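Local structure of protein angel homolog 2 (Homo sapiens, 6RW0) at residues A[58-63]-A[103-108]; A[83-88]-A[413-418]; A[127-132]-A[169-174]; A[193-198]-A[234-239]. The protein acts as a 2',3'-cyclic phosphatase of the CCR4 deadenylase family and probably binds the 3' untranslated regions of mRNAs. All coordinates share one frame; numbering follows the deposited sequence.

Overall arrangement
The four contacts illustrate how one fold varies its chemistry with depth. Contact 4, about 5 Å from the chain's centre to its own, is the deepest: parallel backbone bonding joins strands 189-195 and 231-236 of one sheet. Contact 1, also buried, sits in the other sheet, where polar side chains hold a magnesium ligand. Contact 3 is only partly buried and relates an edge strand of contact 1's sheet to strand 171-179, the neighbour of 189-195 in contact 4's; side-chain carbons pack between the strands, and two hydrogen bonds join the loop ends. Contact 2, also partly buried, pins a loop to a helix with two side-chain bonds. Arg85 and Ser416 of contact 2 bond to the backbone of 58-60 in contact 1.

Contact 1 (A[58-63]-A[103-108]); sequences NILSQD and LQEVQE. With MG (magnesium ion), chain B.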
# COMPACT_ATOMS: atom_id res chain seq x y z
N ASN A 58 -5.54 4.05 -3.54
CA ASN A 58 -4.90 4.25 -4.86
C ASN A 58 -5.97 5.02 -5.65
O ASN A 58 -6.98 4.44 -5.93
CB ASN A 58 -4.51 2.91 -5.47
CG ASN A 58 -3.96 3.07 -6.87
OD1 ASN A 58 -4.33 3.98 -7.57
ND2 ASN A 58 -3.09 2.17 -7.27
N ILE A 59 -5.75 6.30 -5.95
CA ILE A 59 -6.79 7.20 -6.50
C ILE A 59 -6.84 7.18 -8.03
O ILE A 59 -7.73 7.80 -8.55
CB ILE A 59 -6.63 8.62 -5.93
CG1 ILE A 59 -5.38 9.35 -6.46
CG2 ILE A 59 -6.66 8.58 -4.42
CD1 ILE A 59 -5.35 10.81 -6.12
N LEU A 60 -5.92 6.48 -8.68
CA LEU A 60 -5.84 6.35 -10.14
C LEU A 60 -5.35 7.65 -10.78
O LEU A 60 -6.08 8.65 -10.84
CB LEU A 60 -7.15 5.84 -10.77
CG LEU A 60 -7.17 5.72 -12.30
CD1 LEU A 60 -6.07 4.84 -12.86
CD2 LEU A 60 -8.55 5.20 -12.71
N SER A 61 -4.11 7.64 -11.25
CA SER A 61 -3.54 8.80 -11.92
C SER A 61 -4.19 8.99 -13.28
O SER A 61 -4.38 8.03 -14.03
CB SER A 61 -2.04 8.55 -12.08
OG SER A 61 -1.49 9.18 -13.22
N GLN A 62 -4.54 10.24 -13.61
CA GLN A 62 -5.20 10.50 -14.89
C GLN A 62 -4.31 10.10 -16.07
O GLN A 62 -4.80 9.53 -17.06
CB GLN A 62 -5.59 11.97 -15.02
CG GLN A 62 -6.52 12.23 -16.19
CD GLN A 62 -7.89 11.60 -16.00
OE1 GLN A 62 -8.32 11.39 -14.87
NE2 GLN A 62 -8.59 11.33 -17.09
N ASP A 63 -3.01 10.41 -16.00
CA ASP A 63 -2.11 10.02 -17.09
C ASP A 63 -2.11 8.51 -17.27
O ASP A 63 -2.12 8.01 -18.40
CB ASP A 63 -0.67 10.47 -16.80
CG ASP A 63 -0.44 11.95 -17.00
OD1 ASP A 63 -1.35 12.69 -17.42
OD2 ASP A 63 0.71 12.39 -16.73
N LEU A 103 -1.91 7.64 0.23
CA LEU A 103 -2.44 7.68 -1.13
C LEU A 103 -1.40 7.16 -2.11
O LEU A 103 -0.19 7.39 -1.94
CB LEU A 103 -2.85 9.10 -1.50
CG LEU A 103 -3.79 9.83 -0.53
CD1 LEU A 103 -4.05 11.26 -0.98
CD2 LEU A 103 -5.09 9.06 -0.39
N GLN A 104 -1.87 6.48 -3.14
CA GLN A 104 -1.04 6.07 -4.26
C GLN A 104 -1.61 6.62 -5.56
O GLN A 104 -2.78 7.00 -5.64
CB GLN A 104 -0.88 4.54 -4.32
CG GLN A 104 -0.48 3.89 -2.98
CD GLN A 104 -1.67 3.60 -2.10
OE1 GLN A 104 -2.76 3.28 -2.58
NE2 GLN A 104 -1.48 3.72 -0.80
N GLU A 105 -0.76 6.64 -6.59
CA GLU A 105 -1.10 7.18 -7.91
C GLU A 105 -1.50 8.64 -7.84
O GLU A 105 -2.41 9.10 -8.54
CB GLU A 105 -2.11 6.31 -8.65
CG GLU A 105 -1.47 4.99 -9.03
CD GLU A 105 -2.16 4.27 -10.15
OE1 GLU A 105 -2.78 4.92 -11.03
OE2 GLU A 105 -2.06 3.02 -10.16
N VAL A 106 -0.80 9.39 -6.99
CA VAL A 106 -0.97 10.83 -6.84
C VAL A 106 -0.12 11.50 -7.90
O VAL A 106 1.12 11.46 -7.83
CB VAL A 106 -0.57 11.27 -5.42
CG1 VAL A 106 -0.57 12.80 -5.29
CG2 VAL A 106 -1.47 10.58 -4.40
N GLN A 107 -0.77 12.10 -8.90
CA GLN A 107 -0.08 12.68 -10.04
C GLN A 107 0.48 14.05 -9.68
O GLN A 107 -0.22 14.87 -9.08
CB GLN A 107 -1.06 12.77 -11.21
CG GLN A 107 -0.44 13.20 -12.49
CD GLN A 107 -1.36 12.97 -13.66
OE1 GLN A 107 -1.82 11.85 -13.89
NE2 GLN A 107 -1.65 14.03 -14.41
N GLU A 108 1.74 14.30 -10.04
CA GLU A 108 2.46 15.46 -9.52
C GLU A 108 1.76 16.77 -9.88
O GLU A 108 1.59 17.65 -9.02
CB GLU A 108 3.91 15.48 -10.01
CG GLU A 108 4.72 16.66 -9.44
CD GLU A 108 6.09 16.86 -10.09
OE1 GLU A 108 6.22 16.62 -11.31
OE2 GLU A 108 7.03 17.24 -9.36
MG MG B . -3.34 1.52 -11.32
O HOH W 1 -5.02 2.78 -10.14
O HOH W 2 -3.01 2.95 -12.96
O HOH W 3 -4.98 0.35 -12.38
O HOH W 4 -1.91 -0.16 -12.61
O HOH W 5 -3.69 -0.36 -10.11
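Glu105 and Asn58 meet beside the magnesium ion, and the pair illustrates how a metal ligand is steadied by its second shell. The Glu105 carboxylate splits its work. OE2 binds the metal at 2.3 Å, while Glu105 OE1 accepts from Ser61 N at 3.0 Å on its anti side, near the carboxylate plane. Asn58 ND2 also reaches Glu105 OE2, 3.2 Å away and from above that plane; its strongest partner, though, is Asp236. A chi1 of 175° sets Asn58 CG anti to the backbone N, 3.8 Å from Glu105 CG, and the amide and carboxylate planes are 62° apart. Asn58 OD1 accepts from Leu60 N, closing an Asx turn, and from water 1, one of five waters completing a six-ligand shell. Water 2 of that shell donates to Glu105 OE1 at 2.8 Å.

Further along, Gln107 OE1 takes two donors in its carbonyl plane, each on a lone pair: Ser61 OG and, at 2.8 Å, Asp63 N in the first turn of helix 62-67. Gln107 NE2 is satisfied by Asp109, and Gln104 NE2 by Asn193. Ile59 N donates to Gln104 O at 3.1 Å, next to the parallel bridge of Asn58 with Gln104.

This bridge ends the pairing of strands 49-58 and 100-107, with strand 137-144 on the latter's far edge; helix 108-121 packs on Ile59 and Val106, and His195 of strand 189-195 touches Asn58 and Glu105.

Contact 2 (A[83-88]-A[413-418]); sequences SFRFPN and NNSSDH
Ser415 presses against one turn of helix 82-96 and is gripped by Arg85 and Asn88, an example of one loop residue offering both its hydroxyl and its carbonyl to a helix. Its CB lies 3.6 Å from Arg85 CA, and both polar groups are bonded. The hydroxyl is beside the backbone N, anti to the carbonyl carbon (chi1 -76°), and there Ser415 OG accepts from Asn88 ND2 at 2.9 Å. The oxygen lies nearly in the amide plane of the asparagine, and Asn88 CB also touches it, 3.2 Å from Ser415 OG. Asn88 ND2 has a further acceptor in the carbonyl of Glu412.

Arg85 takes the carbonyl. Its NH1 donates to Ser415 O at 2.9 Å, with an N-H...O angle of 168°, and the oxygen sits at the guanidinium edge, in plane. The arginine's aliphatic part passes the same atom, CD coming within 3.3 Å of Ser415 O. NH1 also bonds to Ile59 O, and NH2 to Leu60 O and Gln62 OE1.

Just beyond, Ser416 OG accepts from His418 N in an ST turn, within the Ser-Asp-His sequence found in DNase I-like enzymes. The loop runs between helix 400-405 and strand 421-428, with strand 354-356 touching Asp417 and His418, while Phe86 turns from it to pack on helix 108-121.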
# COMPACT_ATOMS: atom_id res chain seq x y z
N SER A 83 -11.72 16.24 -14.24
CA SER A 83 -12.65 17.24 -13.71
C SER A 83 -13.87 16.58 -13.05
O SER A 83 -14.53 17.21 -12.21
CB SER A 83 -13.12 18.15 -14.84
OG SER A 83 -13.77 17.41 -15.86
N PHE A 84 -14.20 15.35 -13.45
CA PHE A 84 -15.27 14.56 -12.85
C PHE A 84 -14.75 13.77 -11.64
O PHE A 84 -15.38 13.76 -10.57
CB PHE A 84 -15.85 13.59 -13.90
CG PHE A 84 -17.06 12.85 -13.42
CD1 PHE A 84 -16.93 11.67 -12.70
CD2 PHE A 84 -18.33 13.34 -13.67
CE1 PHE A 84 -18.05 10.99 -12.23
CE2 PHE A 84 -19.45 12.66 -13.21
CZ PHE A 84 -19.30 11.49 -12.48
N ARG A 85 -13.60 13.14 -11.78
CA ARG A 85 -13.13 12.21 -10.75
C ARG A 85 -12.65 12.92 -9.49
O ARG A 85 -12.92 12.46 -8.38
CB ARG A 85 -12.01 11.33 -11.30
CG ARG A 85 -12.44 10.47 -12.48
CD ARG A 85 -11.46 9.33 -12.74
NE ARG A 85 -10.08 9.76 -12.98
CZ ARG A 85 -9.04 9.48 -12.19
NH1 ARG A 85 -9.18 8.80 -11.06
NH2 ARG A 85 -7.84 9.91 -12.53
N PHE A 86 -11.89 14.00 -9.63
CA PHE A 86 -11.30 14.61 -8.44
C PHE A 86 -12.35 15.09 -7.45
O PHE A 86 -12.20 14.83 -6.24
CB PHE A 86 -10.32 15.72 -8.80
CG PHE A 86 -9.81 16.43 -7.59
CD1 PHE A 86 -9.04 15.77 -6.65
CD2 PHE A 86 -10.14 17.75 -7.35
CE1 PHE A 86 -8.58 16.42 -5.51
CE2 PHE A 86 -9.69 18.40 -6.22
CZ PHE A 86 -8.91 17.73 -5.30
N PRO A 87 -13.42 15.78 -7.86
CA PRO A 87 -14.44 16.14 -6.86
C PRO A 87 -15.01 14.95 -6.11
O PRO A 87 -15.29 15.06 -4.91
CB PRO A 87 -15.50 16.89 -7.68
CG PRO A 87 -14.75 17.43 -8.85
CD PRO A 87 -13.69 16.39 -9.17
N ASN A 88 -15.20 13.81 -6.79
CA ASN A 88 -15.68 12.62 -6.10
C ASN A 88 -14.66 12.09 -5.10
O ASN A 88 -15.02 11.71 -3.98
CB ASN A 88 -15.99 11.54 -7.13
CG ASN A 88 -17.40 11.62 -7.67
OD1 ASN A 88 -18.23 12.39 -7.19
ND2 ASN A 88 -17.67 10.81 -8.68
N ASN A 413 -19.97 7.18 -9.56
CA ASN A 413 -19.93 7.44 -8.09
C ASN A 413 -18.57 7.12 -7.42
O ASN A 413 -18.21 7.82 -6.48
CB ASN A 413 -21.13 6.73 -7.47
CG ASN A 413 -22.44 7.19 -8.09
OD1 ASN A 413 -23.22 6.41 -8.64
ND2 ASN A 413 -22.69 8.48 -8.02
N ASN A 414 -17.87 6.07 -7.82
CA ASN A 414 -16.56 5.65 -7.26
C ASN A 414 -15.54 6.02 -8.33
O ASN A 414 -15.53 5.38 -9.32
CB ASN A 414 -16.54 4.16 -6.95
CG ASN A 414 -17.72 3.73 -6.11
OD1 ASN A 414 -18.57 2.99 -6.60
ND2 ASN A 414 -17.74 4.15 -4.86
N SER A 415 -14.67 6.98 -8.06
CA SER A 415 -13.89 7.59 -9.14
C SER A 415 -12.45 7.10 -9.21
O SER A 415 -11.63 7.73 -9.89
CB SER A 415 -13.97 9.12 -9.08
OG SER A 415 -15.23 9.55 -9.58
N SER A 416 -12.14 5.97 -8.59
CA SER A 416 -10.90 5.26 -8.85
C SER A 416 -11.22 3.83 -9.27
O SER A 416 -12.33 3.34 -9.07
CB SER A 416 -10.02 5.25 -7.59
OG SER A 416 -8.90 4.43 -7.81
N ASP A 417 -10.24 3.16 -9.89
CA ASP A 417 -10.35 1.73 -10.13
C ASP A 417 -10.00 0.90 -8.90
O ASP A 417 -10.06 -0.33 -8.96
CB ASP A 417 -9.59 1.25 -11.39
CG ASP A 417 -8.11 1.51 -11.35
OD1 ASP A 417 -7.64 2.28 -10.50
OD2 ASP A 417 -7.41 0.92 -12.21
N HIS A 418 -9.68 1.55 -7.78
CA HIS A 418 -9.54 0.88 -6.50
C HIS A 418 -10.58 1.41 -5.52
O HIS A 418 -11.13 2.50 -5.70
CB HIS A 418 -8.16 1.12 -5.86
CG HIS A 418 -7.03 0.57 -6.65
ND1 HIS A 418 -6.20 -0.43 -6.17
CD2 HIS A 418 -6.59 0.86 -7.89
CE1 HIS A 418 -5.30 -0.72 -7.08
NE2 HIS A 418 -5.51 0.04 -8.14

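Contact 3 (A[127-132]-A[169-174]); sequences EYKMRT and DNVGLV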
# COMPACT_ATOMS: atom_id res chain seq x y z
N GLU A 127 2.91 15.03 2.71
CA GLU A 127 4.26 14.74 2.24
C GLU A 127 4.20 13.80 1.04
O GLU A 127 3.49 12.79 1.08
CB GLU A 127 5.11 14.10 3.35
CG GLU A 127 5.44 15.03 4.51
CD GLU A 127 6.45 16.12 4.16
OE1 GLU A 127 7.11 16.04 3.10
OE2 GLU A 127 6.57 17.07 4.97
N TYR A 128 4.96 14.12 -0.00
CA TYR A 128 4.88 13.42 -1.27
C TYR A 128 6.22 12.81 -1.64
O TYR A 128 7.28 13.36 -1.34
CB TYR A 128 4.52 14.42 -2.36
CG TYR A 128 4.27 13.94 -3.78
CD1 TYR A 128 3.35 12.94 -4.06
CD2 TYR A 128 4.89 14.57 -4.85
CE1 TYR A 128 3.10 12.56 -5.36
CE2 TYR A 128 4.64 14.19 -6.15
CZ TYR A 128 3.75 13.19 -6.41
OH TYR A 128 3.50 12.85 -7.72
N LYS A 129 6.16 11.69 -2.34
CA LYS A 129 7.33 11.12 -2.99
C LYS A 129 6.91 10.61 -4.36
O LYS A 129 6.18 9.62 -4.47
CB LYS A 129 7.95 10.00 -2.16
CG LYS A 129 9.15 9.33 -2.81
CD LYS A 129 10.27 10.34 -3.10
CE LYS A 129 11.46 9.67 -3.73
NZ LYS A 129 12.49 10.65 -4.15
N MET A 130 7.40 11.26 -5.40
CA MET A 130 7.08 10.90 -6.78
C MET A 130 7.98 9.76 -7.24
O MET A 130 9.14 9.66 -6.84
CB MET A 130 7.35 12.11 -7.68
CG MET A 130 6.80 11.99 -9.08
SD MET A 130 7.11 13.54 -9.97
CE MET A 130 8.89 13.67 -9.89
N ARG A 131 7.42 8.88 -8.08
CA ARG A 131 8.23 7.89 -8.77
C ARG A 131 9.33 8.59 -9.56
O ARG A 131 9.20 9.76 -9.95
CB ARG A 131 7.37 7.03 -9.71
CG ARG A 131 6.51 6.02 -8.96
CD ARG A 131 6.14 4.86 -9.87
NE ARG A 131 5.14 5.23 -10.86
CZ ARG A 131 4.81 4.50 -11.91
NH1 ARG A 131 3.87 4.92 -12.74
NH2 ARG A 131 5.44 3.34 -12.15
N THR A 132 10.43 7.88 -9.77
CA THR A 132 11.63 8.43 -10.39
C THR A 132 11.52 8.34 -11.91
O THR A 132 10.49 7.94 -12.47
CB THR A 132 12.86 7.76 -9.80
OG1 THR A 132 12.77 6.33 -9.94
CG2 THR A 132 12.97 8.07 -8.31
N ASP A 169 10.99 2.34 -11.45
CA ASP A 169 10.87 3.67 -10.86
C ASP A 169 10.00 3.76 -9.61
O ASP A 169 9.77 4.87 -9.10
CB ASP A 169 10.40 4.66 -11.93
CG ASP A 169 11.49 4.94 -12.94
OD1 ASP A 169 12.64 5.26 -12.53
OD2 ASP A 169 11.20 4.81 -14.16
N ASN A 170 9.59 2.63 -9.04
CA ASN A 170 8.69 2.67 -7.91
C ASN A 170 9.37 3.24 -6.66
O ASN A 170 10.60 3.26 -6.53
CB ASN A 170 8.16 1.26 -7.64
CG ASN A 170 7.51 0.67 -8.86
OD1 ASN A 170 8.16 -0.02 -9.65
ND2 ASN A 170 6.23 0.98 -9.05
N VAL A 171 8.52 3.69 -5.74
CA VAL A 171 8.97 4.36 -4.53
C VAL A 171 8.14 3.96 -3.32
O VAL A 171 7.09 3.32 -3.41
CB VAL A 171 8.94 5.90 -4.67
CG1 VAL A 171 9.89 6.39 -5.76
CG2 VAL A 171 7.51 6.39 -4.96
N GLY A 172 8.65 4.37 -2.16
CA GLY A 172 7.92 4.30 -0.91
C GLY A 172 8.19 5.55 -0.09
O GLY A 172 9.03 6.38 -0.44
N LEU A 173 7.47 5.66 1.03
CA LEU A 173 7.61 6.82 1.90
C LEU A 173 7.29 6.36 3.32
O LEU A 173 6.32 5.62 3.52
CB LEU A 173 6.68 7.96 1.48
CG LEU A 173 6.82 9.26 2.26
CD1 LEU A 173 8.18 9.88 2.15
CD2 LEU A 173 5.74 10.23 1.76
N VAL A 174 8.11 6.78 4.28
CA VAL A 174 7.95 6.41 5.68
C VAL A 174 8.00 7.68 6.50
O VAL A 174 8.97 8.44 6.42
CB VAL A 174 9.03 5.42 6.15
CG1 VAL A 174 8.80 5.03 7.59
CG2 VAL A 174 9.06 4.19 5.24
O HOH W 6 7.58 0.95 -12.06
O HOH W 7 12.73 4.80 -7.51
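Arg131 and Thr132 meet Asp169 and Asn170 where the two sheets of the DNase I-like sandwich come together, a case of strands packing without pairing. Strands 127-130 and 171-174 run nearly antiparallel, at 160°, with axes 7.1 Å apart. Val171 and Leu173 point into the gap: Val171 CB meets Lys129 CG at 3.9 Å, and Leu173 CD2 reaches Glu127 O.

The Arg131 side chain passes Asp169 and lies beside that of Asn170, pointing the same way. CB lies 3.3 Å from Asp169 O, CG stays by that same oxygen, and CD passes 3.9 Å from Asn170 CA. Beyond them NH1 forms a salt bridge with Asp137 and NH2 a weak bond to water 6, which donates to Asn170 OD1.

Thr132 N bonds to Asp169 O. Thr132 OG1 sits between the backbone N and the carbonyl carbon (chi1 56°), where it donates to Asp169 OD1 at 2.8 Å on the anti side of the carboxylate. An alanine in place of Asp169 would probably leave the Thr132 hydroxyl without this acceptor and Lys135 without its salt-bridge mate. Water 7 donates both to Thr132 OG1 and, at 2.8 Å, to Asn170 O.

Contact 4 (A[193-198]-A[234-239]); sequences NTHLLY and CGDFNS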
# COMPACT_ATOMS: atom_id res chain seq x y z
N ASN A 193 4.11 3.78 3.34
CA ASN A 193 3.25 3.72 2.17
C ASN A 193 4.11 3.37 0.97
O ASN A 193 5.24 3.86 0.84
CB ASN A 193 2.57 5.08 2.01
CG ASN A 193 1.57 5.14 0.87
OD1 ASN A 193 1.10 4.12 0.37
ND2 ASN A 193 1.22 6.36 0.47
N THR A 194 3.58 2.53 0.08
CA THR A 194 4.30 2.20 -1.14
C THR A 194 3.32 1.79 -2.22
O THR A 194 2.14 1.54 -1.97
CB THR A 194 5.35 1.10 -0.89
OG1 THR A 194 6.23 1.01 -2.02
CG2 THR A 194 4.71 -0.27 -0.71
N HIS A 195 3.85 1.70 -3.43
CA HIS A 195 3.15 1.16 -4.60
C HIS A 195 4.21 0.33 -5.32
O HIS A 195 5.12 0.88 -5.95
CB HIS A 195 2.59 2.28 -5.45
CG HIS A 195 1.69 1.81 -6.55
ND1 HIS A 195 1.07 2.68 -7.41
CD2 HIS A 195 1.30 0.57 -6.92
CE1 HIS A 195 0.34 1.99 -8.28
NE2 HIS A 195 0.45 0.71 -7.99
N LEU A 196 4.13 -0.99 -5.18
CA LEU A 196 5.13 -1.88 -5.76
C LEU A 196 4.91 -2.07 -7.26
O LEU A 196 3.80 -1.87 -7.78
CB LEU A 196 5.13 -3.25 -5.08
CG LEU A 196 5.41 -3.29 -3.58
CD1 LEU A 196 5.55 -4.74 -3.12
CD2 LEU A 196 6.66 -2.49 -3.23
N LEU A 197 5.98 -2.46 -7.95
CA LEU A 197 5.94 -2.77 -9.37
C LEU A 197 4.74 -3.63 -9.75
O LEU A 197 4.47 -4.65 -9.12
CB LEU A 197 7.22 -3.55 -9.71
CG LEU A 197 7.37 -4.00 -11.15
CD1 LEU A 197 7.45 -2.77 -12.04
CD2 LEU A 197 8.59 -4.86 -11.31
N TYR A 198 4.04 -3.27 -10.82
CA TYR A 198 2.89 -4.06 -11.28
C TYR A 198 3.35 -5.36 -11.96
O TYR A 198 2.81 -6.36 -11.56
CB TYR A 198 2.03 -3.26 -12.26
CG TYR A 198 1.07 -4.13 -13.01
CD1 TYR A 198 -0.00 -4.70 -12.36
CD2 TYR A 198 1.28 -4.48 -14.32
CE1 TYR A 198 -0.86 -5.57 -13.00
CE2 TYR A 198 0.43 -5.34 -14.98
CZ TYR A 198 -0.64 -5.88 -14.32
OH TYR A 198 -1.46 -6.75 -14.98
N CYS A 234 0.86 0.71 4.73
CA CYS A 234 -0.20 0.72 3.75
C CYS A 234 0.35 0.63 2.34
O CYS A 234 1.51 0.96 2.08
CB CYS A 234 -0.97 2.04 3.80
SG CYS A 234 -1.78 2.38 5.36
N GLY A 235 -0.50 0.23 1.42
CA GLY A 235 -0.17 0.49 0.03
C GLY A 235 -0.82 -0.48 -0.93
O GLY A 235 -1.61 -1.35 -0.56
N ASP A 236 -0.44 -0.30 -2.19
CA ASP A 236 -0.79 -1.18 -3.30
C ASP A 236 0.44 -2.04 -3.55
O ASP A 236 1.46 -1.57 -4.05
CB ASP A 236 -1.18 -0.35 -4.52
CG ASP A 236 -1.56 -1.20 -5.71
OD1 ASP A 236 -1.21 -2.40 -5.74
OD2 ASP A 236 -2.19 -0.66 -6.65
N PHE A 237 0.35 -3.30 -3.13
CA PHE A 237 1.47 -4.25 -3.21
C PHE A 237 1.43 -5.08 -4.49
O PHE A 237 2.36 -5.86 -4.73
CB PHE A 237 1.51 -5.15 -1.96
CG PHE A 237 1.88 -4.39 -0.70
CD1 PHE A 237 0.97 -3.57 -0.07
CD2 PHE A 237 3.16 -4.48 -0.19
CE1 PHE A 237 1.31 -2.84 1.04
CE2 PHE A 237 3.51 -3.77 0.95
CZ PHE A 237 2.59 -2.94 1.56
N ASN A 238 0.40 -4.91 -5.31
CA ASN A 238 0.26 -5.65 -6.57
C ASN A 238 0.48 -7.14 -6.34
O ASN A 238 1.06 -7.85 -7.16
CB ASN A 238 1.16 -5.08 -7.65
CG ASN A 238 0.49 -3.96 -8.42
OD1 ASN A 238 -0.66 -4.08 -8.84
ND2 ASN A 238 1.19 -2.85 -8.58
N SER A 239 -0.01 -7.62 -5.19
CA SER A 239 0.14 -9.01 -4.80
C SER A 239 -1.13 -9.38 -4.05
O SER A 239 -1.69 -8.55 -3.34
CB SER A 239 1.32 -9.18 -3.84
OG SER A 239 2.54 -8.77 -4.45
O HOH W 8 0.05 -0.82 -10.41
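Residues 193-195 and 234-236 pair as parallel strands, 7° apart in direction, through Thr194 N to Cys234 O, Asp236 N to Thr194 O and, just past the strand end, Leu196 N to Asp236 O at 3.0 Å. Gly235 fits this register because a CB would run into Thr194 O.

On one face His195 and Asp236 lie side by side, ring and carboxylate planes 21° apart. CG is anti to the backbone N in both His195 (chi1 -171°) and Asp236 (chi1 180°), which starts the two side chains off the same way. His195 NE2 and Asp236 OD2 are 3.3 Å apart, but the angle is too poor for a hydrogen bond; NE2 instead bonds to water 8, at 2.9 Å. That water accepts from Asn238 ND2, which also donates to Leu196 O at 2.9 Å, the oxygen lying in the amide plane.

The strands belong to a beta-alpha-beta crossover through helix 203-220, and Gly235 to Asn238 spell the Gly-Asp-Phe-Asn sequence familiar in the endonuclease/exonuclease/phosphatase family. Asp236 OD1 accepts from Asn238 N at 3.0 Å, an Asx turn, and Asp236 OD2 from Asn58 ND2. An alanine at Asp236 would probably leave Asn238 N and Asn58 ND2 each short of an acceptor and free the turn to shift.

Leu196 CD1 meets Phe237 CD2 at 3.8 Å. Thr194 CG2 stands over one face of the Phe237 ring, 4.0 Å above its plane, while Thr194 OG1 bonds to Val171 O.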